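Reducing end xylose-releasing exo-oligoxylanase (Paenibacillus barengoltzii G22, PDB 5YXT) probably hydrolyses xylo-oligosaccharides from their reducing end to release xylose, acting as a family 8 glycoside hydrolase in the breakdown of xylan. Local coordinates at residues Arg14-Leu17 / Ala18-Tyr22; His257-Ser260 / Asp261-Val265; Leu271-Glu274 / Trp275-Asp279; Asp279-Gln282 / Arg283-Gly287. All coordinates share one frame; numbering follows the deposited sequence.

Contact 1 (Arg14-Leu17 / Ala18-Tyr22); sequences RNLL and AEYGY
Glu19 folds back along the first turn of the short helix 16-20 and rests against Arg14. Glu19 CB lies 3.3 Å from Leu16 O, and Glu19 CG sits close beside the carbonyl oxygen of Asn15. With CG anti to the carbonyl carbon (chi1 -65°) and an extended chain beyond it, the carboxylate reaches the aliphatic part of Arg14: Glu19 CD lies against Arg14 CG, Glu19 OE1 is 3.2 Å from Arg14 CD and also touches Leu16 CD1, and Glu19 OE2 touches Arg14 CG. The charged ends stay further apart, Arg14 NE being 4.2 Å from Glu19 OE1, and Arg14 forms its salt bridge with Glu274 instead.

Asn15 holds the start of the helix. Its OD1 accepts from Ala18 N at 3.1 Å, with the donor standing well above the amide plane, while its backbone O takes a nearly straight bond from Glu19 N (170° at the hydrogen). One turn on, Leu16 lays its CG over one face of the Tyr20 ring, 3.9 Å from the centroid.

Leu17 O closes the far end, accepting from Tyr22 N at 3.1 Å and lying at the edge of the Tyr22 ring, while Gly21 N bonds to Ala18 O at 3.1 Å. These two bonds, with the positive phi of Gly21 (108°), define a C-terminal Schellman motif, so the short helix is bounded by that motif and an asparagine N-cap.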
loop_
_atom_site.group_PDB
_atom_site.type_symbol
_atom_site.label_atom_id
_atom_site.label_comp_id
_atom_site.label_asym_id
_atom_site.label_seq_id
_atom_site.Cartn_x
_atom_site.Cartn_y
_atom_site.Cartn_z
ATOM N N ARG C 14 11.235 -20.287 8.094
ATOM C CA ARG C 14 11.008 -19.573 6.847
ATOM C C ARG C 14 12.324 -19.013 6.318
ATOM O O ARG C 14 13.091 -18.402 7.065
ATOM C CB ARG C 14 9.998 -18.454 7.108
ATOM C CG ARG C 14 9.458 -17.694 5.916
ATOM C CD ARG C 14 8.025 -17.154 6.199
ATOM N NE ARG C 14 7.971 -16.161 7.274
ATOM C CZ ARG C 14 7.730 -16.453 8.545
ATOM N NH1 ARG C 14 7.519 -17.708 8.887
ATOM N NH2 ARG C 14 7.697 -15.496 9.481
ATOM N N ASN C 15 12.604 -19.243 5.038
ATOM C CA ASN C 15 13.687 -18.545 4.341
ATOM C C ASN C 15 13.010 -17.397 3.607
ATOM O O ASN C 15 12.609 -17.528 2.449
ATOM C CB ASN C 15 14.449 -19.461 3.386
ATOM C CG ASN C 15 15.595 -18.746 2.672
ATOM O OD1 ASN C 15 15.612 -17.514 2.565
ATOM N ND2 ASN C 15 16.557 -19.521 2.170
ATOM N N LEU C 16 12.877 -16.265 4.306
ATOM C CA LEU C 16 12.077 -15.160 3.792
ATOM C C LEU C 16 12.650 -14.612 2.489
ATOM O O LEU C 16 11.897 -14.267 1.577
ATOM C CB LEU C 16 11.975 -14.051 4.842
ATOM C CG LEU C 16 10.848 -13.052 4.557
ATOM C CD1 LEU C 16 9.543 -13.790 4.373
ATOM C CD2 LEU C 16 10.709 -11.966 5.638
ATOM N N LEU C 17 13.980 -14.521 2.383
ATOM C CA LEU C 17 14.581 -14.020 1.147
ATOM C C LEU C 17 14.188 -14.890 -0.043
ATOM O O LEU C 17 13.826 -14.377 -1.107
ATOM C CB LEU C 17 16.099 -13.962 1.289
ATOM C CG LEU C 17 16.621 -12.877 2.233
ATOM C CD1 LEU C 17 18.077 -13.101 2.634
ATOM C CD2 LEU C 17 16.441 -11.522 1.601
ATOM N N ALA C 18 14.232 -16.212 0.132
ATOM C CA ALA C 18 13.842 -17.103 -0.955
ATOM C C ALA C 18 12.357 -16.976 -1.254
ATOM O O ALA C 18 11.954 -16.979 -2.421
ATOM C CB ALA C 18 14.203 -18.545 -0.609
ATOM N N GLU C 19 11.530 -16.879 -0.210
ATOM C CA GLU C 19 10.110 -16.616 -0.401
ATOM C C GLU C 19 9.902 -15.395 -1.269
ATOM O O GLU C 19 9.068 -15.401 -2.183
ATOM C CB GLU C 19 9.435 -16.409 0.951
ATOM C CG GLU C 19 9.407 -17.615 1.858
ATOM C CD GLU C 19 8.201 -17.586 2.780
ATOM O OE1 GLU C 19 7.727 -16.473 3.089
ATOM O OE2 GLU C 19 7.736 -18.670 3.203
ATOM N N TYR C 20 10.668 -14.345 -0.995
ATOM C CA TYR C 20 10.540 -13.057 -1.648
ATOM C C TYR C 20 11.112 -13.044 -3.060
ATOM O O TYR C 20 10.912 -12.059 -3.772
ATOM C CB TYR C 20 11.240 -11.989 -0.802
ATOM C CG TYR C 20 10.420 -11.453 0.357
ATOM C CD1 TYR C 20 9.274 -12.116 0.805
ATOM C CD2 TYR C 20 10.803 -10.284 1.013
ATOM C CE1 TYR C 20 8.525 -11.613 1.868
ATOM C CE2 TYR C 20 10.063 -9.776 2.075
ATOM C CZ TYR C 20 8.936 -10.436 2.497
ATOM O OH TYR C 20 8.227 -9.908 3.551
ATOM N N GLY C 21 11.824 -14.093 -3.477
ATOM C CA GLY C 21 12.264 -14.213 -4.854
ATOM C C GLY C 21 13.741 -13.996 -5.087
ATOM O O GLY C 21 14.168 -13.979 -6.249
ATOM N N TYR C 22 14.535 -13.805 -4.036
ATOM C CA TYR C 22 15.979 -13.811 -4.194
ATOM C C TYR C 22 16.436 -15.261 -4.361
ATOM O O TYR C 22 15.801 -16.197 -3.865
ATOM C CB TYR C 22 16.650 -13.101 -2.997
ATOM C CG TYR C 22 16.100 -11.695 -2.796
ATOM C CD1 TYR C 22 14.974 -11.476 -2.002
ATOM C CD2 TYR C 22 16.683 -10.591 -3.435
ATOM C CE1 TYR C 22 14.446 -10.208 -1.835
ATOM C CE2 TYR C 22 16.160 -9.311 -3.279
ATOM C CZ TYR C 22 15.044 -9.124 -2.478
ATOM O OH TYR C 22 14.505 -7.873 -2.306
#

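Contact 2 (His257-Ser260 / Asp261-Val265); sequences HFFS and DAYRV
The turn that leads into helix 263-276 packs Phe258, Phe259 and Ser260 against the ring of Tyr263. Ser260 CA lies over one face of that ring, 3.8 Å from the centroid and 14° off the normal, a CH-pi contact; Phe259 O is over a face as well. Phe258 approaches obliquely, its CE2 3.5 Å from Tyr263 CD1 and the two ring planes at 47°. Since Phe258 CG is anti to the backbone N (chi1 -173°), the ring swings in the direction of the helix, where its CD1 also meets Ala262 CB at 3.6 Å.

The bonds from Ala262 N to Phe259 O, 2.8 Å but strongly bent at the hydrogen, and from Tyr263 N to Ser260 O are weak; Arg264 N then bonds to Asp261 O and Val265 N to Ala262 O as the chain turns into the helix. Such a loop-to-helix entry belongs to the (alpha/alpha)6 barrel expected of family 8 glycoside hydrolases, and Phe258 and Tyr263 both pack on Leu321 of helix 318-327.

Two waters fix the phenol end. Tyr263 OH donates to one at 2.7 Å, which in turn donates to Phe258 O, and accepts from the other, which also meets Ser260 OG. A leucine in place of Tyr263 would probably leave both waters without their shared hydroxyl and open a gap beside the Phe258 ring. Further along, Arg264 NE reaches Asp261 O at 3.2 Å on a lone pair in the carbonyl plane, and its NH2 forms a salt bridge with Asp261 OD2 and a hydrogen bond with Ser195.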
loop_
_atom_site.group_PDB
_atom_site.type_symbol
_atom_site.label_atom_id
_atom_site.label_comp_id
_atom_site.label_asym_id
_atom_site.label_seq_id
_atom_site.Cartn_x
_atom_site.Cartn_y
_atom_site.Cartn_z
ATOM N N HIS C 257 14.382 8.686 23.473
ATOM C CA HIS C 257 13.952 8.845 22.083
ATOM C C HIS C 257 14.319 7.596 21.275
ATOM O O HIS C 257 14.918 6.649 21.790
ATOM C CB HIS C 257 14.579 10.101 21.464
ATOM C CG HIS C 257 14.378 11.341 22.281
ATOM N ND1 HIS C 257 13.136 11.904 22.484
ATOM C CD2 HIS C 257 15.260 12.133 22.937
ATOM C CE1 HIS C 257 13.260 12.985 23.234
ATOM N NE2 HIS C 257 14.539 13.145 23.523
ATOM N N PHE C 258 13.954 7.595 19.991
ATOM C CA PHE C 258 14.239 6.462 19.115
ATOM C C PHE C 258 15.644 6.633 18.542
ATOM O O PHE C 258 15.879 7.490 17.678
ATOM C CB PHE C 258 13.198 6.323 18.003
ATOM C CG PHE C 258 13.358 5.056 17.184
ATOM C CD1 PHE C 258 12.948 3.829 17.689
ATOM C CD2 PHE C 258 13.924 5.097 15.923
ATOM C CE1 PHE C 258 13.093 2.658 16.947
ATOM C CE2 PHE C 258 14.078 3.938 15.175
ATOM C CZ PHE C 258 13.664 2.710 15.700
ATOM N N PHE C 259 16.569 5.808 19.023
ATOM C CA PHE C 259 17.972 5.877 18.647
ATOM C C PHE C 259 18.551 4.465 18.735
ATOM O O PHE C 259 17.825 3.495 18.955
ATOM C CB PHE C 259 18.734 6.883 19.535
ATOM C CG PHE C 259 19.849 7.590 18.818
ATOM C CD1 PHE C 259 19.601 8.204 17.599
ATOM C CD2 PHE C 259 21.131 7.628 19.341
ATOM C CE1 PHE C 259 20.593 8.850 16.901
ATOM C CE2 PHE C 259 22.136 8.274 18.651
ATOM C CZ PHE C 259 21.850 8.902 17.419
ATOM N N SER C 260 19.869 4.367 18.587
ATOM C CA SER C 260 20.574 3.101 18.366
ATOM C C SER C 260 20.015 1.877 19.106
ATOM O O SER C 260 19.754 0.836 18.491
ATOM C CB SER C 260 22.049 3.302 18.734
ATOM O OG SER C 260 22.558 4.517 18.167
ATOM N N ASP C 261 19.876 1.955 20.429
ATOM C CA ASP C 261 19.384 0.805 21.200
ATOM C C ASP C 261 18.027 0.337 20.692
ATOM O O ASP C 261 17.799 -0.861 20.497
ATOM C CB ASP C 261 19.278 1.172 22.680
ATOM C CG ASP C 261 20.524 0.814 23.472
ATOM O OD1 ASP C 261 21.647 0.972 22.948
ATOM O OD2 ASP C 261 20.374 0.382 24.642
ATOM N N ALA C 262 17.113 1.281 20.465
ATOM C CA ALA C 262 15.729 0.944 20.194
ATOM C C ALA C 262 15.536 0.294 18.838
ATOM O O ALA C 262 14.489 -0.312 18.612
ATOM C CB ALA C 262 14.858 2.201 20.276
ATOM N N TYR C 263 16.500 0.430 17.923
ATOM C CA TYR C 263 16.357 -0.216 16.624
ATOM C C TYR C 263 16.093 -1.703 16.785
ATOM O O TYR C 263 15.391 -2.308 15.970
ATOM C CB TYR C 263 17.611 -0.022 15.776
ATOM C CG TYR C 263 18.026 1.418 15.524
ATOM C CD1 TYR C 263 17.158 2.482 15.764
ATOM C CD2 TYR C 263 19.291 1.702 15.017
ATOM C CE1 TYR C 263 17.562 3.797 15.537
ATOM C CE2 TYR C 263 19.690 2.997 14.783
ATOM C CZ TYR C 263 18.824 4.039 15.044
ATOM O OH TYR C 263 19.228 5.329 14.806
ATOM N N ARG C 264 16.618 -2.300 17.848
ATOM C CA ARG C 264 16.513 -3.741 17.984
ATOM C C ARG C 264 15.094 -4.202 18.294
ATOM O O ARG C 264 14.792 -5.378 18.084
ATOM C CB ARG C 264 17.488 -4.230 19.053
ATOM C CG ARG C 264 18.945 -4.061 18.629
ATOM C CD ARG C 264 19.874 -4.362 19.787
ATOM N NE ARG C 264 19.649 -3.461 20.917
ATOM C CZ ARG C 264 20.543 -3.228 21.871
ATOM N NH1 ARG C 264 21.727 -3.826 21.833
ATOM N NH2 ARG C 264 20.254 -2.398 22.862
ATOM N N VAL C 265 14.210 -3.306 18.739
ATOM C CA VAL C 265 12.859 -3.732 19.103
ATOM C C VAL C 265 12.171 -4.387 17.911
ATOM O O VAL C 265 11.627 -5.492 18.017
ATOM C CB VAL C 265 12.047 -2.544 19.646
ATOM C CG1 VAL C 265 10.577 -2.910 19.700
ATOM C CG2 VAL C 265 12.562 -2.126 21.035
HETATM O O HOH W 1 17.186 7.072 15.235
HETATM O O HOH W 2 21.823 5.635 15.387
#

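Contact 3 (Leu271-Glu274 / Trp275-Asp279); sequences LDWE and WFAAD
Asp272 O receives two backbone donors at the end of helix 263-276: Phe276 N at 2.8 Å, and Ala277 N in a weak bond. Ala277 N is divided between this oxygen and Trp273 O, whose bond is also weak, bent to 126° at the hydrogen despite a separation of 2.8 Å. Ala277 has positive phi (45°), so the chain leaves the helical path here and folds over Trp273.

The Trp273 indole packs against the departing chain. Because its CG is anti to the backbone N (chi1 -179°), the ring runs beside that chain, and Ala277 CA sits over one face of its six-membered ring, 3.6 Å from the centroid. Beyond it Trp273 CZ3 approaches Asp279 O at 3.4 Å. The pyrrole nitrogen is satisfied by the backbone oxygen of Glu3, and Arg283 makes a cation-pi contact with the ring.

On another side of the helix, Leu271 CD1 lies over the five-membered ring of Trp275, 3.9 Å from its centroid, and Leu271 CD2 is near Trp275 CZ2, so both methyls of the leucine meet the same indole. Trp275 NE1 turns to Tyr373 O, while Leu134 and Phe138 of helix 126-143 also pack on the ring.

Asp272 OD2 is held chiefly by a salt bridge to Arg225 and a hydrogen bond from Gln282 NE2; a water weakly joins it to Ala278 N. A helix terminus broken by a positive-phi residue, with an indole laid along the exit, forms the connection between consecutive helices in this predominantly helical family 8 fold, consistent with an (alpha/alpha)6 barrel.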
loop_
_atom_site.group_PDB
_atom_site.type_symbol
_atom_site.label_atom_id
_atom_site.label_comp_id
_atom_site.label_asym_id
_atom_site.label_seq_id
_atom_site.Cartn_x
_atom_site.Cartn_y
_atom_site.Cartn_z
ATOM N N LEU C 271 11.659 -11.704 15.293
ATOM C CA LEU C 271 12.195 -13.016 15.663
ATOM C C LEU C 271 11.255 -13.753 16.606
ATOM O O LEU C 271 11.050 -14.964 16.451
ATOM C CB LEU C 271 13.587 -12.902 16.283
ATOM C CG LEU C 271 14.327 -14.243 16.399
ATOM C CD1 LEU C 271 14.490 -14.893 15.039
ATOM C CD2 LEU C 271 15.680 -14.129 17.095
ATOM N N ASP C 272 10.660 -13.045 17.572
ATOM C CA ASP C 272 9.668 -13.684 18.435
ATOM C C ASP C 272 8.497 -14.214 17.624
ATOM O O ASP C 272 8.030 -15.337 17.854
ATOM C CB ASP C 272 9.171 -12.704 19.498
ATOM C CG ASP C 272 8.255 -13.367 20.525
ATOM O OD1 ASP C 272 8.506 -14.527 20.919
ATOM O OD2 ASP C 272 7.267 -12.731 20.938
ATOM N N TRP C 273 8.003 -13.416 16.671
ATOM C CA TRP C 273 6.879 -13.873 15.868
ATOM C C TRP C 273 7.257 -15.119 15.079
ATOM O O TRP C 273 6.496 -16.094 15.042
ATOM C CB TRP C 273 6.373 -12.789 14.922
ATOM C CG TRP C 273 5.202 -13.338 14.155
ATOM C CD1 TRP C 273 5.204 -13.821 12.874
ATOM C CD2 TRP C 273 3.880 -13.545 14.657
ATOM N NE1 TRP C 273 3.952 -14.290 12.542
ATOM C CE2 TRP C 273 3.122 -14.134 13.620
ATOM C CE3 TRP C 273 3.257 -13.283 15.880
ATOM C CZ2 TRP C 273 1.777 -14.461 13.773
ATOM C CZ3 TRP C 273 1.913 -13.612 16.029
ATOM C CH2 TRP C 273 1.192 -14.191 14.979
ATOM N N GLU C 274 8.434 -15.115 14.445
ATOM C CA GLU C 274 8.844 -16.294 13.689
ATOM C C GLU C 274 9.006 -17.509 14.597
ATOM O O GLU C 274 8.602 -18.614 14.226
ATOM C CB GLU C 274 10.140 -16.029 12.912
ATOM C CG GLU C 274 10.853 -17.294 12.380
ATOM C CD GLU C 274 10.118 -18.006 11.224
ATOM O OE1 GLU C 274 8.923 -17.727 10.960
ATOM O OE2 GLU C 274 10.748 -18.875 10.572
ATOM N N TRP C 275 9.582 -17.329 15.790
ATOM C CA TRP C 275 9.873 -18.477 16.650
ATOM C C TRP C 275 8.647 -18.981 17.392
ATOM O O TRP C 275 8.543 -20.187 17.647
ATOM C CB TRP C 275 10.943 -18.139 17.692
ATOM C CG TRP C 275 12.359 -18.202 17.191
ATOM C CD1 TRP C 275 12.770 -18.382 15.903
ATOM C CD2 TRP C 275 13.540 -18.061 17.977
ATOM N NE1 TRP C 275 14.140 -18.363 15.842
ATOM C CE2 TRP C 275 14.636 -18.161 17.105
ATOM C CE3 TRP C 275 13.777 -17.846 19.339
ATOM C CZ2 TRP C 275 15.952 -18.065 17.553
ATOM C CZ3 TRP C 275 15.081 -17.754 19.783
ATOM C CH2 TRP C 275 16.152 -17.865 18.897
ATOM N N PHE C 276 7.730 -18.093 17.768
ATOM C CA PHE C 276 6.635 -18.476 18.649
ATOM C C PHE C 276 5.264 -18.034 18.179
ATOM O O PHE C 276 4.277 -18.613 18.639
ATOM C CB PHE C 276 6.888 -17.948 20.072
ATOM C CG PHE C 276 7.976 -18.699 20.776
ATOM C CD1 PHE C 276 7.710 -19.928 21.369
ATOM C CD2 PHE C 276 9.268 -18.227 20.777
ATOM C CE1 PHE C 276 8.710 -20.650 21.985
ATOM C CE2 PHE C 276 10.279 -18.941 21.398
ATOM C CZ PHE C 276 10.000 -20.149 21.997
ATOM N N ALA C 277 5.168 -17.051 17.285
ATOM C CA ALA C 277 3.899 -16.600 16.711
ATOM C C ALA C 277 2.836 -16.439 17.797
ATOM O O ALA C 277 1.691 -16.874 17.656
ATOM C CB ALA C 277 3.436 -17.547 15.599
ATOM N N ALA C 278 3.234 -15.787 18.890
ATOM C CA ALA C 278 2.480 -15.797 20.140
ATOM C C ALA C 278 1.566 -14.596 20.326
ATOM O O ALA C 278 0.554 -14.708 21.019
ATOM C CB ALA C 278 3.434 -15.848 21.336
ATOM N N ASP C 279 1.904 -13.442 19.766
ATOM C CA ASP C 279 1.162 -12.212 20.028
ATOM C C ASP C 279 0.923 -11.508 18.706
ATOM O O ASP C 279 1.850 -10.899 18.146
ATOM C CB ASP C 279 1.915 -11.313 21.002
ATOM C CG ASP C 279 1.144 -10.052 21.351
ATOM O OD1 ASP C 279 -0.013 -9.893 20.899
ATOM O OD2 ASP C 279 1.699 -9.222 22.094
HETATM O O HOH W 3 5.576 -13.952 19.106
#

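Contact 4 (Asp279-Gln282 / Arg283-Gly287); sequences DPWQ and REAVG
The backbone enters regular helix here: Trp281 O accepts from Ala285 N and Gln282 O from Val286 N, each at 2.9 Å, both i to i+4 bonds, whereas Pro280 O takes only a weak, bent bond from Arg283 N (133° at the hydrogen).

Ahead of them, Asp279 caps the turn. Its OD1 accepts from Trp281 N at 3.1 Å, met from above the carboxylate plane, while OD2 is held by His229 NE2; the carboxylate is therefore gripped at both oxygens.

Trp281 carries the side-chain contact. Its CG is anti to the backbone N (chi1 172°), which lays the indole alongside the helix, and Ala285 CB sits over one face of the six-membered ring, 3.7 Å from its centroid and 16° off the normal. The methyl is displaced from the ring centre, closest to Trp281 CH2 at 3.6 Å. The His229 ring stacks on the same indole, joining it to helix 214-231. An alanine at Trp281 would probably leave both the Ala285 methyl and the His229 ring without the flat surface they rest on.

Other side chains touch the backbone oxygens: Arg283 CG lies 3.5 Å from Pro280 O, and Val286 CG2 is as near to Gln282 O. The extended Gln282 side chain leads in another direction, to Asp272. Pro280 packs on Tyr20 of another subunit, so this end of the helix also takes part in the assembly. An aspartate-capped first turn followed by an i to i+4 tryptophan-alanine CH-pi pair marks the start of helix 281-294, one of the helices of the family 8 fold.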
loop_
_atom_site.group_PDB
_atom_site.type_symbol
_atom_site.label_atom_id
_atom_site.label_comp_id
_atom_site.label_asym_id
_atom_site.label_seq_id
_atom_site.Cartn_x
_atom_site.Cartn_y
_atom_site.Cartn_z
ATOM N N ASP C 279 1.904 -13.442 19.766
ATOM C CA ASP C 279 1.162 -12.212 20.028
ATOM C C ASP C 279 0.923 -11.508 18.706
ATOM O O ASP C 279 1.850 -10.899 18.146
ATOM C CB ASP C 279 1.915 -11.313 21.002
ATOM C CG ASP C 279 1.144 -10.052 21.351
ATOM O OD1 ASP C 279 -0.013 -9.893 20.899
ATOM O OD2 ASP C 279 1.699 -9.222 22.094
ATOM N N PRO C 280 -0.297 -11.570 18.177
ATOM C CA PRO C 280 -0.580 -10.933 16.877
ATOM C C PRO C 280 -0.363 -9.427 16.877
ATOM O O PRO C 280 -0.146 -8.844 15.810
ATOM C CB PRO C 280 -2.054 -11.286 16.625
ATOM C CG PRO C 280 -2.369 -12.413 17.575
ATOM C CD PRO C 280 -1.476 -12.236 18.756
ATOM N N TRP C 281 -0.385 -8.787 18.045
ATOM C CA TRP C 281 -0.071 -7.366 18.122
ATOM C C TRP C 281 1.286 -7.056 17.514
ATOM O O TRP C 281 1.475 -5.978 16.944
ATOM C CB TRP C 281 -0.114 -6.909 19.579
ATOM C CG TRP C 281 0.381 -5.515 19.785
ATOM C CD1 TRP C 281 -0.361 -4.367 19.761
ATOM C CD2 TRP C 281 1.727 -5.117 20.063
ATOM N NE1 TRP C 281 0.446 -3.279 19.986
ATOM C CE2 TRP C 281 1.733 -3.713 20.180
ATOM C CE3 TRP C 281 2.931 -5.813 20.205
ATOM C CZ2 TRP C 281 2.893 -2.986 20.451
ATOM C CZ3 TRP C 281 4.092 -5.088 20.475
ATOM C CH2 TRP C 281 4.060 -3.687 20.590
ATOM N N GLN C 282 2.240 -7.987 17.623
ATOM C CA GLN C 282 3.570 -7.757 17.064
ATOM C C GLN C 282 3.511 -7.427 15.573
ATOM O O GLN C 282 4.271 -6.577 15.096
ATOM C CB GLN C 282 4.464 -8.973 17.320
ATOM C CG GLN C 282 4.642 -9.253 18.809
ATOM C CD GLN C 282 5.475 -10.479 19.090
ATOM O OE1 GLN C 282 5.657 -11.338 18.225
ATOM N NE2 GLN C 282 5.992 -10.570 20.311
ATOM N N ARG C 283 2.624 -8.086 14.819
ATOM C CA ARG C 283 2.507 -7.769 13.394
ATOM C C ARG C 283 2.011 -6.346 13.180
ATOM O O ARG C 283 2.498 -5.642 12.287
ATOM C CB ARG C 283 1.593 -8.788 12.701
ATOM C CG ARG C 283 1.837 -10.175 13.252
ATOM C CD ARG C 283 1.210 -11.314 12.442
ATOM N NE ARG C 283 1.365 -11.164 11.003
ATOM C CZ ARG C 283 2.407 -11.624 10.345
ATOM N NH1 ARG C 283 3.329 -12.220 11.051
ATOM N NH2 ARG C 283 2.516 -11.511 9.027
ATOM N N GLU C 284 1.069 -5.896 14.007
ATOM C CA GLU C 284 0.603 -4.521 13.898
ATOM C C GLU C 284 1.717 -3.530 14.232
ATOM O O GLU C 284 1.872 -2.512 13.547
ATOM C CB GLU C 284 -0.603 -4.300 14.806
ATOM C CG GLU C 284 -1.909 -4.789 14.213
ATOM C CD GLU C 284 -2.974 -3.708 14.198
ATOM O OE1 GLU C 284 -2.717 -2.629 13.611
ATOM O OE2 GLU C 284 -4.065 -3.936 14.768
ATOM N N ALA C 285 2.513 -3.821 15.268
ATOM C CA ALA C 285 3.585 -2.906 15.649
ATOM C C ALA C 285 4.659 -2.827 14.567
ATOM O O ALA C 285 5.145 -1.737 14.248
ATOM C CB ALA C 285 4.198 -3.335 16.987
ATOM N N VAL C 286 5.052 -3.970 13.995
ATOM C CA VAL C 286 6.042 -3.938 12.922
ATOM C C VAL C 286 5.475 -3.205 11.714
ATOM O O VAL C 286 6.180 -2.438 11.041
ATOM C CB VAL C 286 6.503 -5.365 12.572
ATOM C CG1 VAL C 286 7.233 -5.380 11.247
ATOM C CG2 VAL C 286 7.410 -5.922 13.685
ATOM N N GLY C 287 4.182 -3.399 11.445
ATOM C CA GLY C 287 3.529 -2.629 10.398
ATOM C C GLY C 287 3.665 -1.130 10.602
ATOM O O GLY C 287 3.882 -0.381 9.648
#

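Contacts 2 and 3 are buried, while contacts 1 and 4 are only partly so and lie further from the centre of the chain. Contacts 2 and 3 mark the two ends of helix 263-276; contact 4 opens the next helix and shares Asp279 with contact 3, their centres about 10 Å apart. Contact 1 belongs to a separate short helix, yet its Arg14 reaches contact 3 through Glu274. Chemistry follows position: water-bridged aromatics at the buried helix entry, indoles round a positive-phi exit, and polar side-chain caps at the starts of helices in contacts 1 and 4. Contacts 1, 3 and 4 all touch neighbouring subunits, whereas contact 2 touches none.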